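Local atomic coordinates of apical membrane antigen AMA1 (Toxoplasma gondii ME49, PDB entry 4YIV), a protein that plays an important part in host cell invasion as a microneme protein of the moving junction, the ring formed between the parasite's apical tip and the host cell membrane. Residues C59-K64 with T333-L338; V160-K165 with H208-G213; Q176-K181 with L193-F198. One frame throughout, in Å; residues are numbered along the deposited sequence.

Contact 1: C59-K64 with T333-L338; sequences CPIWGK and TAAGSL
A single backbone oxygen, Ala335 O, is shared by three groups of the strand-and-turn segment 59-64. Trp62 N donates to it at 2.9 Å, and the bond is nearly straight, with an N-H...O angle of 173°. The donor comes in tilted 27° from the carbonyl plane. Ile61 CA makes a weaker CA-H...O contact with the same oxygen at 3.5 Å. The third group is the indole: Trp62 CD1 lies 3.2 Å from Ala335 O, which sits at the ring edge, near its plane. Trp62 CG is anti to its own carbonyl carbon (chi1 -64°), beside the backbone N that makes the bond.

Side chains pack round this oxygen. The tip of Ile61, CD1, rests 3.8 Å from Ala335 CB, an apolar pair. The other branch, Ile61 CG2, approaches Ala334 O. Ser337 CB packs against Trp62 CB at 3.9 Å and lies oblique to the indole. The polar ends of these two residues turn to other partners: Trp62 NE1 to Asn230 OD1, Ser337 OG to Ser339 O.

Each segment is shaped by its own turn. Thr333 OG1 accepts from Ala335 N at 3.1 Å and from Gly336 N at 3.2 Å, an ST turn and ST motif that curl the chain at the residues meeting Ile61 and Trp62. Residues 61-64 form a type II turn, with Gly63 at positive phi.

The contact is buried near the centre of the chain. Strand 61-62 pairs with strand 210-213 of one sheet, and the loop 334-338 follows strand 329-333 of the other. Helix 263-272 touches Ile61 and Leu338, and helix 132-141 touches Pro60 and Trp62.

Contact 2: V160-K165 with H208-G213; sequences VYDSKK and HHLIYG. With CO (cobalt (II) ion), chain H.
Strands 159-162 and 210-213 are antiparallel neighbours in a five-stranded sheet, and a polar corner closes the end of their ladder. Tyr161 and Ile211 form the hydrogen-bonded pair: Tyr161 N to Ile211 O is 2.9 Å, and Ile211 N to Tyr161 O is 3.0 Å. Val160-Tyr212 and Asp162-Leu210 are non-hydrogen-bonded pairs.

On the face of Val160, Asp162, Leu210 and Tyr212, Val160 CG2 meets Tyr212 CD2 at 3.7 Å, the two side chains crossing at about a right angle. Leu210 CD2 reaches over to Asp162 CB. On the opposite face Tyr161 and Ile211 turn toward helix 132-141.

At the corner, His209 O takes two bonds from one residue, Ser163 N at 3.0 Å and Ser163 OG at 2.9 Å. With OG between its own backbone N and carbonyl carbon (chi1 64°), the hydroxyl reaches the same oxygen as the amide. Asp162 OD1 accepts from Lys165 N, three residues on, an Asx motif; this donor sits above the carboxylate plane. Asp162 OD1 also lies at the edge of the His209 ring, 3.2 Å from His209 CD2. Water 1 links the two side chains, donating to Asp162 OD2 and bonding to His209 NE2. Lys164 CB approaches the same ring obliquely.

Just before His209, His208 ND1 binds a cobalt ion at 2.5 Å; three waters also bind the ion. His208 NE2 is held by Ser203 O.

A five-stranded antiparallel sheet with helix 132-141 against the face of Tyr161 and Ile211 is consistent with a PAN-like fold.

Contact 3: Q176-K181 with L193-F198; sequences QLMEGK and LTWYCF
Met178 and Phe198 make the tight part of this contact, paired through both backbone and side chain. Met178 N donates to Phe198 O at 2.9 Å, and Phe198 N returns a bond to Met178 O at 3.2 Å. Met178 N also lies over one face of the Phe198 ring, offset toward the rim.

Met178 CB stands over one face of the Phe198 ring, 4.1 Å from its centroid, a CH-pi contact. The thioether bends at chi3 (-56°), and Met178 CE touches Phe198 CE2 at 3.7 Å. The same methyl lies over one face of the Trp195 indole, 4.0 Å from Trp195 CG. Met178 SD is oblique to that ring, a Met-aromatic contact. The methyl is thus shared by two aromatic rings. Another part of the Phe198 ring is approached by backbone: Phe198 CE1 is 3.4 Å from Leu177 N, and Gln176 C lies at the ring edge.

In the fold, Met178-Phe198 is a single antiparallel bridge between loop residue Met178 and Phe198 of strand 198-201. Cys197 beside it is disulfide-bonded to Cys184, which ties the intervening loop back to this bridge. Phe198 also packs on Ile66 and Leu68 of strand 65-68, and Gln176 OE1 is held by Lys64 NZ.

Beyond Met178 the segments spread apart. Glu179 CA is 4.0 Å from Cys197 SG, and Gly180 N passes a little farther off. Glu179 is exposed and directs its carboxylate away from the other segment. At the far end Leu193 CD1 reaches Lys181 O at 3.3 Å, while the side chain of exposed Lys181 starts out away from the other segment.

Overall arrangement
Contacts 1 and 2 are neighbours, their centres 11 Å apart. They share one sheet: strand 61-62 pairs with strand 210-213, which pairs with strand 159-162. Ile61 N to Tyr212 O and Gly63 N to Leu210 O are probable hydrogen bonds between them. Contact 3 lies about 24 Å from both centres, nearer the surface. Lys64 NZ and Gln176 OE1 link it to contact 1, and Tyr212 OH packs on Gln176 CG. Along the chain, contact 3 falls between the segments of contact 2, and contact 2 between those of contact 1. Contact 1 ties edge strand 61-62 to the loop leaving strand 329-333 of the other sheet. Contact 3 joins two parts of the long connection between strands 167-170 and 210-213.

Contact 1: C59-K64 with T333-L338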
loop_
_atom_site.group_PDB
_atom_site.type_symbol
_atom_site.label_atom_id
_atom_site.label_comp_id
_atom_site.label_asym_id
_atom_site.label_seq_id
_atom_site.Cartn_x
_atom_site.Cartn_y
_atom_site.Cartn_z
ATOM N N CYS A 59 -0.293 1.444 7.151
ATOM C CA CYS A 59 -0.210 2.355 6.006
ATOM C C CYS A 59 -1.255 2.040 4.953
ATOM O O CYS A 59 -1.542 0.863 4.711
ATOM C CB CYS A 59 1.149 2.300 5.329
ATOM S SG CYS A 59 2.533 2.926 6.353
ATOM N N PRO A 60 -1.794 3.087 4.300
ATOM C CA PRO A 60 -2.693 2.887 3.153
ATOM C C PRO A 60 -1.923 2.358 1.956
ATOM O O PRO A 60 -0.759 2.722 1.741
ATOM C CB PRO A 60 -3.244 4.286 2.869
ATOM C CG PRO A 60 -2.208 5.215 3.375
ATOM C CD PRO A 60 -1.543 4.519 4.565
ATOM N N ILE A 61 -2.560 1.490 1.181
ATOM C CA ILE A 61 -1.881 0.888 0.038
ATOM C C ILE A 61 -2.526 1.424 -1.252
ATOM O O ILE A 61 -3.660 1.078 -1.607
ATOM C CB ILE A 61 -1.933 -0.659 0.077
ATOM C CG1 ILE A 61 -1.511 -1.164 1.467
ATOM C CG2 ILE A 61 -1.053 -1.230 -1.048
ATOM C CD1 ILE A 61 -0.122 -0.712 1.937
ATOM N N TRP A 62 -1.786 2.319 -1.903
ATOM C CA TRP A 62 -2.316 3.130 -2.984
ATOM C C TRP A 62 -2.450 2.350 -4.279
ATOM O O TRP A 62 -1.475 1.827 -4.776
ATOM C CB TRP A 62 -1.396 4.321 -3.208
ATOM C CG TRP A 62 -1.324 5.282 -2.037
ATOM C CD1 TRP A 62 -0.741 5.086 -0.805
ATOM C CD2 TRP A 62 -1.861 6.599 -2.028
ATOM N NE1 TRP A 62 -0.908 6.235 -0.015
ATOM C CE2 TRP A 62 -1.597 7.165 -0.754
ATOM C CE3 TRP A 62 -2.566 7.354 -2.977
ATOM C CZ2 TRP A 62 -2.007 8.455 -0.418
ATOM C CZ3 TRP A 62 -2.968 8.653 -2.636
ATOM C CH2 TRP A 62 -2.685 9.180 -1.372
ATOM N N GLY A 63 -3.659 2.287 -4.810
ATOM C CA GLY A 63 -3.880 1.677 -6.113
ATOM C C GLY A 63 -4.176 0.184 -5.984
ATOM O O GLY A 63 -4.517 -0.476 -6.963
ATOM N N LYS A 64 -4.088 -0.351 -4.762
ATOM C CA LYS A 64 -4.389 -1.781 -4.565
ATOM C C LYS A 64 -5.867 -2.038 -4.693
ATOM O O LYS A 64 -6.685 -1.370 -4.090
ATOM C CB LYS A 64 -3.896 -2.306 -3.199
ATOM C CG LYS A 64 -4.469 -3.682 -2.814
ATOM C CD LYS A 64 -3.902 -4.156 -1.479
ATOM C CE LYS A 64 -4.576 -5.464 -0.987
ATOM N NZ LYS A 64 -3.835 -6.053 0.167
ATOM N N THR A 333 7.526 2.178 -3.779
ATOM C CA THR A 333 7.352 1.082 -2.850
ATOM C C THR A 333 6.044 0.399 -3.114
ATOM O O THR A 333 5.152 0.920 -3.819
ATOM C CB THR A 333 7.376 1.532 -1.362
ATOM O OG1 THR A 333 6.124 2.120 -1.010
ATOM C CG2 THR A 333 8.482 2.503 -1.119
ATOM N N ALA A 334 5.930 -0.810 -2.563
ATOM C CA ALA A 334 4.710 -1.566 -2.642
ATOM C C ALA A 334 3.503 -0.817 -2.090
ATOM O O ALA A 334 2.347 -1.062 -2.499
ATOM C CB ALA A 334 4.913 -2.928 -1.894
ATOM N N ALA A 335 3.747 0.096 -1.150
ATOM C CA ALA A 335 2.639 0.790 -0.481
ATOM C C ALA A 335 2.172 2.048 -1.224
ATOM O O ALA A 335 0.996 2.421 -1.134
ATOM C CB ALA A 335 3.036 1.187 0.945
ATOM N N GLY A 336 3.084 2.698 -1.934
ATOM C CA GLY A 336 2.798 4.007 -2.485
ATOM C C GLY A 336 2.176 4.066 -3.865
ATOM O O GLY A 336 1.936 3.048 -4.518
ATOM N N SER A 337 1.986 5.305 -4.332
ATOM C CA SER A 337 1.277 5.596 -5.572
ATOM C C SER A 337 2.279 5.708 -6.711
ATOM O O SER A 337 3.475 5.861 -6.484
ATOM C CB SER A 337 0.478 6.912 -5.470
ATOM O OG SER A 337 1.376 8.000 -5.309
ATOM N N LEU A 338 1.782 5.634 -7.943
ATOM C CA LEU A 338 2.613 5.852 -9.115
ATOM C C LEU A 338 3.044 7.298 -9.179
ATOM O O LEU A 338 4.215 7.607 -9.455
ATOM C CB LEU A 338 1.849 5.458 -10.388
ATOM C CG LEU A 338 2.517 5.693 -11.735
ATOM C CD1 LEU A 338 3.834 4.999 -11.851
ATOM C CD2 LEU A 338 1.583 5.206 -12.791
#

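Contact 2: V160-K165 with H208-G213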
loop_
_atom_site.group_PDB
_atom_site.type_symbol
_atom_site.label_atom_id
_atom_site.label_comp_id
_atom_site.label_asym_id
_atom_site.label_seq_id
_atom_site.Cartn_x
_atom_site.Cartn_y
_atom_site.Cartn_z
ATOM N N VAL A 160 -11.716 0.397 1.556
ATOM C CA VAL A 160 -11.191 0.991 0.336
ATOM C C VAL A 160 -11.750 2.408 0.248
ATOM O O VAL A 160 -12.977 2.627 0.304
ATOM C CB VAL A 160 -11.560 0.171 -0.953
ATOM C CG1 VAL A 160 -11.196 0.958 -2.209
ATOM C CG2 VAL A 160 -10.841 -1.190 -0.949
ATOM N N TYR A 161 -10.841 3.360 0.111
ATOM C CA TYR A 161 -11.247 4.742 -0.168
ATOM C C TYR A 161 -11.236 4.956 -1.680
ATOM O O TYR A 161 -10.210 4.780 -2.355
ATOM C CB TYR A 161 -10.340 5.761 0.541
ATOM C CG TYR A 161 -10.860 7.196 0.383
ATOM C CD1 TYR A 161 -12.154 7.506 0.745
ATOM C CD2 TYR A 161 -10.078 8.198 -0.191
ATOM C CE1 TYR A 161 -12.665 8.778 0.568
ATOM C CE2 TYR A 161 -10.594 9.499 -0.373
ATOM C CZ TYR A 161 -11.879 9.769 0.013
ATOM O OH TYR A 161 -12.428 11.034 -0.152
ATOM N N ASP A 162 -12.401 5.344 -2.199
ATOM C CA ASP A 162 -12.560 5.712 -3.591
ATOM C C ASP A 162 -12.426 7.216 -3.592
ATOM O O ASP A 162 -13.351 7.910 -3.157
ATOM C CB ASP A 162 -13.923 5.258 -4.145
ATOM C CG ASP A 162 -14.134 5.645 -5.624
ATOM O OD1 ASP A 162 -13.472 6.613 -6.113
ATOM O OD2 ASP A 162 -14.988 4.981 -6.279
ATOM N N SER A 163 -11.260 7.697 -4.001
ATOM C CA SER A 163 -10.922 9.109 -3.843
ATOM C C SER A 163 -11.550 9.948 -4.953
ATOM O O SER A 163 -11.672 11.167 -4.821
ATOM C CB SER A 163 -9.411 9.329 -3.834
ATOM O OG SER A 163 -8.829 8.960 -5.076
ATOM N N LYS A 164 -11.956 9.289 -6.031
ATOM C CA LYS A 164 -12.685 9.961 -7.105
ATOM C C LYS A 164 -14.147 10.243 -6.708
ATOM O O LYS A 164 -14.591 11.380 -6.784
ATOM C CB LYS A 164 -12.631 9.127 -8.385
ATOM C CG LYS A 164 -13.185 9.820 -9.608
ATOM C CD LYS A 164 -13.184 8.871 -10.827
ATOM C CE LYS A 164 -14.102 9.382 -11.947
ATOM N NZ LYS A 164 -14.104 8.518 -13.174
ATOM N N LYS A 165 -14.885 9.226 -6.270
ATOM C CA LYS A 165 -16.263 9.410 -5.836
ATOM C C LYS A 165 -16.396 9.900 -4.407
ATOM O O LYS A 165 -17.488 10.248 -3.964
ATOM C CB LYS A 165 -17.024 8.109 -5.995
ATOM C CG LYS A 165 -17.032 7.619 -7.417
ATOM C CD LYS A 165 -17.958 6.472 -7.556
ATOM C CE LYS A 165 -18.145 6.105 -9.001
ATOM N NZ LYS A 165 -19.108 4.959 -9.078
ATOM N N HIS A 208 -6.047 3.809 -9.844
ATOM C CA HIS A 208 -5.100 4.581 -9.054
ATOM C C HIS A 208 -5.828 5.415 -8.014
ATOM O O HIS A 208 -5.250 5.878 -7.054
ATOM C CB HIS A 208 -4.264 5.483 -9.950
ATOM C CG HIS A 208 -3.401 4.736 -10.913
ATOM N ND1 HIS A 208 -2.651 5.372 -11.874
ATOM C CD2 HIS A 208 -3.178 3.409 -11.079
ATOM C CE1 HIS A 208 -1.999 4.477 -12.589
ATOM N NE2 HIS A 208 -2.306 3.274 -12.129
ATOM N N HIS A 209 -7.120 5.579 -8.206
ATOM C CA HIS A 209 -7.920 6.360 -7.299
ATOM C C HIS A 209 -8.436 5.527 -6.122
ATOM O O HIS A 209 -9.088 6.066 -5.231
ATOM C CB HIS A 209 -9.080 6.983 -8.082
ATOM C CG HIS A 209 -10.024 5.980 -8.648
ATOM N ND1 HIS A 209 -9.712 5.183 -9.729
ATOM C CD2 HIS A 209 -11.258 5.606 -8.245
ATOM C CE1 HIS A 209 -10.720 4.359 -9.965
ATOM N NE2 HIS A 209 -11.671 4.602 -9.081
ATOM N N LEU A 210 -8.150 4.223 -6.130
ATOM C CA LEU A 210 -8.564 3.326 -5.044
ATOM C C LEU A 210 -7.410 3.130 -4.075
ATOM O O LEU A 210 -6.281 2.879 -4.492
ATOM C CB LEU A 210 -9.002 1.981 -5.575
ATOM C CG LEU A 210 -10.233 2.032 -6.491
ATOM C CD1 LEU A 210 -10.613 0.623 -6.845
ATOM C CD2 LEU A 210 -11.401 2.775 -5.852
ATOM N N ILE A 211 -7.706 3.237 -2.788
ATOM C CA ILE A 211 -6.689 3.113 -1.767
ATOM C C ILE A 211 -7.172 2.067 -0.768
ATOM O O ILE A 211 -8.185 2.259 -0.111
ATOM C CB ILE A 211 -6.434 4.427 -1.100
ATOM C CG1 ILE A 211 -5.937 5.424 -2.157
ATOM C CG2 ILE A 211 -5.378 4.294 -0.032
ATOM C CD1 ILE A 211 -6.318 6.800 -1.852
ATOM N N TYR A 212 -6.404 0.988 -0.638
ATOM C CA TYR A 212 -6.778 -0.137 0.241
ATOM C C TYR A 212 -6.100 0.013 1.575
ATOM O O TYR A 212 -4.941 0.382 1.622
ATOM C CB TYR A 212 -6.372 -1.456 -0.401
ATOM C CG TYR A 212 -6.893 -2.698 0.291
ATOM C CD1 TYR A 212 -6.243 -3.241 1.418
ATOM C CD2 TYR A 212 -7.981 -3.369 -0.217
ATOM C CE1 TYR A 212 -6.732 -4.396 2.055
ATOM C CE2 TYR A 212 -8.461 -4.531 0.389
ATOM C CZ TYR A 212 -7.848 -5.033 1.526
ATOM O OH TYR A 212 -8.344 -6.199 2.093
ATOM N N GLY A 213 -6.802 -0.281 2.674
ATOM C CA GLY A 213 -6.130 -0.285 3.965
ATOM C C GLY A 213 -6.791 -1.170 4.999
ATOM O O GLY A 213 -7.998 -1.416 4.948
HETATM CO CO CO H . -2.814 7.737 -12.618
HETATM O O HOH W 1 -14.797 4.886 -8.853
HETATM O O HOH W 2 -1.609 6.993 -14.704
HETATM O O HOH W 3 -0.801 8.377 -11.942
HETATM O O HOH W 4 -4.917 7.652 -12.804
#

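Contact 3: Q176-K181 with L193-F198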
loop_
_atom_site.group_PDB
_atom_site.type_symbol
_atom_site.label_atom_id
_atom_site.label_comp_id
_atom_site.label_asym_id
_atom_site.label_seq_id
_atom_site.Cartn_x
_atom_site.Cartn_y
_atom_site.Cartn_z
ATOM N N GLN A 176 -7.987 -11.590 0.631
ATOM C CA GLN A 176 -7.327 -10.858 -0.453
ATOM C C GLN A 176 -6.786 -11.734 -1.602
ATOM O O GLN A 176 -6.554 -11.244 -2.726
ATOM C CB GLN A 176 -6.207 -10.035 0.142
ATOM C CG GLN A 176 -6.759 -8.850 0.981
ATOM C CD GLN A 176 -5.815 -8.503 2.133
ATOM O OE1 GLN A 176 -4.724 -7.957 1.934
ATOM N NE2 GLN A 176 -6.193 -8.916 3.334
ATOM N N LEU A 177 -6.582 -13.023 -1.323
ATOM C CA LEU A 177 -6.049 -13.956 -2.309
ATOM C C LEU A 177 -6.661 -15.325 -2.104
ATOM O O LEU A 177 -6.663 -15.842 -0.997
ATOM C CB LEU A 177 -4.544 -14.061 -2.187
ATOM C CG LEU A 177 -3.806 -15.030 -3.125
ATOM C CD1 LEU A 177 -3.875 -14.567 -4.504
ATOM C CD2 LEU A 177 -2.338 -15.138 -2.744
ATOM N N MET A 178 -7.197 -15.891 -3.183
ATOM C CA MET A 178 -7.517 -17.312 -3.195
ATOM C C MET A 178 -7.228 -17.865 -4.586
ATOM O O MET A 178 -7.540 -17.218 -5.601
ATOM C CB MET A 178 -8.960 -17.553 -2.798
ATOM C CG MET A 178 -9.023 -18.712 -1.797
ATOM S SD MET A 178 -10.634 -19.434 -1.540
ATOM C CE MET A 178 -11.402 -17.969 -1.108
ATOM N N GLU A 179 -6.592 -19.039 -4.614
ATOM C CA GLU A 179 -6.204 -19.675 -5.864
ATOM C C GLU A 179 -6.157 -21.194 -5.691
ATOM O O GLU A 179 -6.002 -21.684 -4.573
ATOM C CB GLU A 179 -4.822 -19.170 -6.341
ATOM C CG GLU A 179 -3.664 -19.622 -5.465
ATOM C CD GLU A 179 -2.254 -19.403 -6.124
ATOM O OE1 GLU A 179 -1.243 -19.696 -5.472
ATOM O OE2 GLU A 179 -2.137 -18.954 -7.287
ATOM N N GLY A 180 -6.212 -21.914 -6.815
ATOM C CA GLY A 180 -6.092 -23.369 -6.833
ATOM C C GLY A 180 -7.446 -24.011 -7.078
ATOM O O GLY A 180 -8.442 -23.683 -6.435
ATOM N N LYS A 181 -7.487 -24.977 -7.982
ATOM C CA LYS A 181 -8.768 -25.559 -8.356
ATOM C C LYS A 181 -9.415 -26.346 -7.190
ATOM O O LYS A 181 -10.600 -26.624 -7.219
ATOM C CB LYS A 181 -8.592 -26.444 -9.616
ATOM C CG LYS A 181 -7.747 -27.670 -9.416
ATOM C CD LYS A 181 -7.743 -28.509 -10.705
ATOM C CE LYS A 181 -6.614 -29.463 -10.704
ATOM N NZ LYS A 181 -6.858 -30.564 -9.744
ATOM N N LEU A 193 -17.669 -25.264 -6.906
ATOM C CA LEU A 193 -17.104 -24.452 -5.836
ATOM C C LEU A 193 -17.858 -23.152 -5.583
ATOM O O LEU A 193 -18.282 -22.454 -6.513
ATOM C CB LEU A 193 -15.640 -24.130 -6.148
ATOM C CG LEU A 193 -14.708 -25.335 -6.216
ATOM C CD1 LEU A 193 -13.308 -24.889 -6.596
ATOM C CD2 LEU A 193 -14.680 -26.081 -4.895
ATOM N N THR A 194 -17.974 -22.817 -4.300
ATOM C CA THR A 194 -18.689 -21.632 -3.882
ATOM C C THR A 194 -17.923 -20.348 -4.243
ATOM O O THR A 194 -18.521 -19.367 -4.702
ATOM C CB THR A 194 -18.963 -21.671 -2.340
ATOM O OG1 THR A 194 -19.750 -22.832 -2.049
ATOM C CG2 THR A 194 -19.723 -20.440 -1.904
ATOM N N TRP A 195 -16.612 -20.357 -4.032
ATOM C CA TRP A 195 -15.797 -19.174 -4.266
ATOM C C TRP A 195 -15.153 -19.154 -5.647
ATOM O O TRP A 195 -14.619 -20.153 -6.139
ATOM C CB TRP A 195 -14.705 -19.060 -3.205
ATOM C CG TRP A 195 -15.235 -18.534 -1.906
ATOM C CD1 TRP A 195 -15.573 -19.249 -0.787
ATOM C CD2 TRP A 195 -15.505 -17.168 -1.613
ATOM N NE1 TRP A 195 -16.044 -18.399 0.188
ATOM C CE2 TRP A 195 -16.017 -17.114 -0.300
ATOM C CE3 TRP A 195 -15.371 -15.977 -2.342
ATOM C CZ2 TRP A 195 -16.392 -15.919 0.300
ATOM C CZ3 TRP A 195 -15.758 -14.782 -1.739
ATOM C CH2 TRP A 195 -16.250 -14.767 -0.432
ATOM N N TYR A 196 -15.194 -17.967 -6.224
ATOM C CA TYR A 196 -14.339 -17.566 -7.330
ATOM C C TYR A 196 -12.952 -17.232 -6.780
ATOM O O TYR A 196 -12.785 -16.891 -5.604
ATOM C CB TYR A 196 -14.938 -16.364 -8.071
ATOM C CG TYR A 196 -15.335 -15.245 -7.108
ATOM C CD1 TYR A 196 -14.384 -14.349 -6.613
ATOM C CD2 TYR A 196 -16.640 -15.140 -6.646
ATOM C CE1 TYR A 196 -14.746 -13.354 -5.702
ATOM C CE2 TYR A 196 -17.027 -14.140 -5.738
ATOM C CZ TYR A 196 -16.072 -13.252 -5.259
ATOM O OH TYR A 196 -16.477 -12.283 -4.342
ATOM N N CYS A 197 -11.963 -17.338 -7.653
ATOM C CA CYS A 197 -10.602 -17.002 -7.325
ATOM C C CYS A 197 -10.457 -15.483 -7.412
ATOM O O CYS A 197 -11.221 -14.809 -8.109
ATOM C CB CYS A 197 -9.625 -17.695 -8.277
ATOM S SG CYS A 197 -9.572 -19.540 -8.072
ATOM N N PHE A 198 -9.468 -14.964 -6.707
ATOM C CA PHE A 198 -9.214 -13.526 -6.719
ATOM C C PHE A 198 -7.816 -13.294 -6.201
ATOM O O PHE A 198 -7.261 -14.139 -5.525
ATOM C CB PHE A 198 -10.249 -12.766 -5.879
ATOM C CG PHE A 198 -10.451 -13.323 -4.490
ATOM C CD1 PHE A 198 -9.692 -12.874 -3.424
ATOM C CD2 PHE A 198 -11.453 -14.271 -4.243
ATOM C CE1 PHE A 198 -9.879 -13.395 -2.144
ATOM C CE2 PHE A 198 -11.666 -14.776 -2.961
ATOM C CZ PHE A 198 -10.873 -14.340 -1.907
#